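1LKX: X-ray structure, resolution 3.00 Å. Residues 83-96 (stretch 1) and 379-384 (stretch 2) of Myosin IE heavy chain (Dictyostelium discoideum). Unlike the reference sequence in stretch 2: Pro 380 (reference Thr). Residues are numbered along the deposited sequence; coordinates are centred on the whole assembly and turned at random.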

# COMPACT_ATOMS: atom_id res chain seq x y z
N ASP A 83 16.48 2.54 -14.54
CA ASP A 83 16.17 1.52 -15.51
C ASP A 83 14.72 1.67 -15.97
O ASP A 83 14.44 1.64 -17.16
CB ASP A 83 16.35 0.12 -14.93
CG ASP A 83 16.01 -0.99 -15.94
OD1 ASP A 83 15.96 -2.17 -15.54
OD2 ASP A 83 15.81 -0.67 -17.13
N ALA A 84 13.81 1.84 -15.01
CA ALA A 84 12.39 2.00 -15.33
C ALA A 84 12.17 3.12 -16.33
O ALA A 84 11.47 2.95 -17.33
CB ALA A 84 11.59 2.27 -14.06
N TYR A 85 12.77 4.27 -16.05
CA TYR A 85 12.65 5.45 -16.90
C TYR A 85 13.21 5.20 -18.28
O TYR A 85 12.52 5.37 -19.26
CB TYR A 85 13.38 6.62 -16.28
CG TYR A 85 13.19 7.90 -17.02
CD1 TYR A 85 11.90 8.36 -17.33
CD2 TYR A 85 14.27 8.67 -17.42
CE1 TYR A 85 11.71 9.55 -18.01
CE2 TYR A 85 14.10 9.85 -18.09
CZ TYR A 85 12.82 10.29 -18.39
OH TYR A 85 12.62 11.44 -19.08
N ARG A 86 14.48 4.82 -18.34
CA ARG A 86 15.14 4.54 -19.61
C ARG A 86 14.32 3.55 -20.44
O ARG A 86 14.10 3.76 -21.64
CB ARG A 86 16.54 3.96 -19.34
CG ARG A 86 17.21 3.37 -20.59
CD ARG A 86 18.15 2.19 -20.25
NE ARG A 86 19.34 2.64 -19.55
CZ ARG A 86 19.90 1.99 -18.54
NH1 ARG A 86 19.37 0.85 -18.12
NH2 ARG A 86 20.99 2.48 -17.95
N SER A 87 13.87 2.46 -19.82
CA SER A 87 13.07 1.46 -20.51
C SER A 87 11.81 2.08 -21.07
O SER A 87 11.43 1.79 -22.21
CB SER A 87 12.68 0.32 -19.56
OG SER A 87 13.82 -0.37 -19.09
N MET A 88 11.14 2.92 -20.28
CA MET A 88 9.92 3.57 -20.75
C MET A 88 10.25 4.39 -22.00
O MET A 88 9.56 4.31 -23.01
CB MET A 88 9.34 4.49 -19.68
CG MET A 88 8.13 5.27 -20.17
SD MET A 88 7.88 6.79 -19.27
CE MET A 88 9.40 7.66 -19.65
N ARG A 89 11.31 5.18 -21.91
CA ARG A 89 11.75 6.01 -23.01
C ARG A 89 12.05 5.18 -24.23
O ARG A 89 11.61 5.48 -25.34
CB ARG A 89 13.01 6.77 -22.62
CG ARG A 89 12.76 8.10 -21.97
CD ARG A 89 12.35 9.10 -23.00
NE ARG A 89 12.87 10.42 -22.65
CZ ARG A 89 14.17 10.70 -22.55
NH1 ARG A 89 15.08 9.76 -22.76
NH2 ARG A 89 14.55 11.93 -22.21
N GLN A 90 12.80 4.11 -24.02
CA GLN A 90 13.20 3.23 -25.10
C GLN A 90 12.03 2.49 -25.76
O GLN A 90 11.68 2.78 -26.90
CB GLN A 90 14.25 2.25 -24.57
CG GLN A 90 15.40 2.03 -25.52
CD GLN A 90 14.96 1.40 -26.83
OE1 GLN A 90 15.59 1.61 -27.87
NE2 GLN A 90 13.88 0.62 -26.78
N SER A 91 11.42 1.56 -25.05
CA SER A 91 10.31 0.77 -25.59
C SER A 91 9.00 1.55 -25.70
O SER A 91 8.05 1.11 -26.35
CB SER A 91 10.08 -0.45 -24.71
OG SER A 91 9.65 -0.07 -23.41
N GLN A 92 8.94 2.70 -25.05
CA GLN A 92 7.75 3.53 -25.07
C GLN A 92 6.55 2.77 -24.50
O GLN A 92 5.40 3.04 -24.86
CB GLN A 92 7.45 4.00 -26.49
CG GLN A 92 6.63 5.27 -26.56
CD GLN A 92 7.38 6.49 -26.05
OE1 GLN A 92 7.87 6.50 -24.92
NE2 GLN A 92 7.49 7.51 -26.89
N GLU A 93 6.83 1.83 -23.61
CA GLU A 93 5.79 1.03 -22.97
C GLU A 93 5.65 1.43 -21.50
O GLU A 93 6.54 2.07 -20.94
CB GLU A 93 6.15 -0.46 -23.04
CG GLU A 93 6.65 -0.94 -24.38
CD GLU A 93 6.97 -2.43 -24.37
OE1 GLU A 93 7.75 -2.88 -23.49
OE2 GLU A 93 6.43 -3.16 -25.23
N ASN A 94 4.56 1.03 -20.87
CA ASN A 94 4.34 1.34 -19.46
C ASN A 94 5.19 0.50 -18.52
O ASN A 94 5.39 -0.69 -18.73
CB ASN A 94 2.88 1.12 -19.10
CG ASN A 94 1.97 2.10 -19.78
OD1 ASN A 94 0.77 2.02 -19.62
ND2 ASN A 94 2.54 3.03 -20.53
N GLN A 95 5.67 1.14 -17.46
CA GLN A 95 6.49 0.46 -16.46
C GLN A 95 5.74 0.54 -15.14
O GLN A 95 4.87 1.38 -14.96
CB GLN A 95 7.82 1.19 -16.28
CG GLN A 95 8.54 1.53 -17.56
CD GLN A 95 8.91 0.30 -18.37
OE1 GLN A 95 9.74 -0.51 -17.95
NE2 GLN A 95 8.28 0.15 -19.53
N CYS A 96 6.07 -0.36 -14.22
CA CYS A 96 5.44 -0.35 -12.90
C CYS A 96 6.41 -0.94 -11.90
O CYS A 96 7.03 -1.96 -12.14
CB CYS A 96 4.16 -1.16 -12.90
SG CYS A 96 4.46 -2.91 -13.10
N GLY A 379 0.12 9.42 -23.26
CA GLY A 379 1.52 9.03 -23.32
C GLY A 379 1.84 7.84 -22.46
O GLY A 379 0.94 7.26 -21.86
N PRO A 380 3.13 7.45 -22.37
CA PRO A 380 3.54 6.30 -21.55
C PRO A 380 3.44 6.63 -20.08
O PRO A 380 3.54 7.79 -19.70
CB PRO A 380 4.98 6.06 -22.00
CG PRO A 380 5.45 7.44 -22.26
CD PRO A 380 4.29 8.08 -23.01
N VAL A 381 3.26 5.61 -19.26
CA VAL A 381 3.11 5.77 -17.82
C VAL A 381 4.04 4.90 -16.99
O VAL A 381 4.45 3.81 -17.40
CB VAL A 381 1.68 5.42 -17.41
CG1 VAL A 381 1.52 5.47 -15.91
CG2 VAL A 381 0.72 6.37 -18.07
N ILE A 382 4.39 5.38 -15.80
CA ILE A 382 5.22 4.60 -14.91
C ILE A 382 4.47 4.51 -13.59
O ILE A 382 4.37 5.49 -12.86
CB ILE A 382 6.59 5.24 -14.66
CG1 ILE A 382 7.49 5.05 -15.87
CG2 ILE A 382 7.23 4.60 -13.46
CD1 ILE A 382 8.91 5.48 -15.63
N GLY A 383 3.92 3.34 -13.30
CA GLY A 383 3.19 3.18 -12.06
C GLY A 383 4.09 2.79 -10.92
O GLY A 383 5.13 2.18 -11.11
N ILE A 384 3.70 3.17 -9.71
CA ILE A 384 4.45 2.86 -8.52
C ILE A 384 3.44 2.36 -7.51
O ILE A 384 2.47 3.05 -7.19
CB ILE A 384 5.13 4.10 -7.96
CG1 ILE A 384 6.01 4.75 -9.03
CG2 ILE A 384 5.99 3.73 -6.78
CD1 ILE A 384 6.69 6.03 -8.57

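Two strands, both running on beyond the residues given here, pair in parallel, and the helix that precedes the first one packs against the face of the second strand that carries Ile 382. Gln 95 pairs with Ile 382 (CA to CA 4.6 Å) and Cys 96 with Gly 383 (CA to CA 4.3 Å), in parallel register. As is usual for parallel pairing, one residue reaches to two partners: Gln 95 N donates to Val 381 O at 2.9 Å with an N-H...O angle of 159°, and Gly 383 N donates to Gln 95 O at 2.7 Å and 157°. Both backbone polar groups of Gln 95 are thus satisfied by residues that flank Ile 382. Three CA-H...O contacts supplement the ladder: Asn 94 CA to Val 381 O at 3.2 Å, Ile 382 CA to Gln 95 O at 3.2 Å, and Cys 96 CA to Gly 383 O at 3.1 Å. Gln 95 O and Val 381 O lie 3.5 Å apart, but both are acceptors and do not bond.

The helix, residues 83-91 here, runs at 151° to strand 381-384, with axes 9.4 Å apart at closest approach. Its backbone N-H groups from Ser 87 to Ser 91 and both serine hydroxyls donate within the stretch, while Arg 86 NH2 and Arg 89 NE are bonded elsewhere in the structure. Ser 87 N and Ser 87 OG both donate to Asp 83 O, at 2.8 and 2.9 Å; one turn later Ser 91 N and Ser 91 OG both donate to Ser 87 O, each at 2.8 Å. Both serine side chains are out of reach of the second stretch. Gln 92, with positive phi (59°), breaks the helical path and begins the turn into the strand.

What the helix offers the second stretch is chiefly apolar. Met 88, whose CA-to-CB bond points toward it, touches both Pro 380 (CG to CB 3.7 Å) and Ile 382 (SD to CG1 3.8 Å). Ile 382 CD1 also lies 3.9 Å from Tyr 85 CA and near the plane of the Tyr 85 ring, at its edge, with Ala 84 O 4.0 Å away. Tyr 85 OH is hydrogen-bonded elsewhere in the structure. Pro 380, which differs from the reference sequence, has no backbone N-H to donate, and its ring is in van der Waals contact with Gln 92, OE1 to CG 3.7 Å.

Gln 95 and Ile 382 share a face of the sheet, their side chains meeting at CB to CG1 3.9 Å. The end of Gln 95 leads away: NE2 donates to Glu 93 O at 2.9 Å and 162°, while OE1 is satisfied elsewhere in the structure. On the other face, Gly 383 lies beside Cys 96 and adds no side chain.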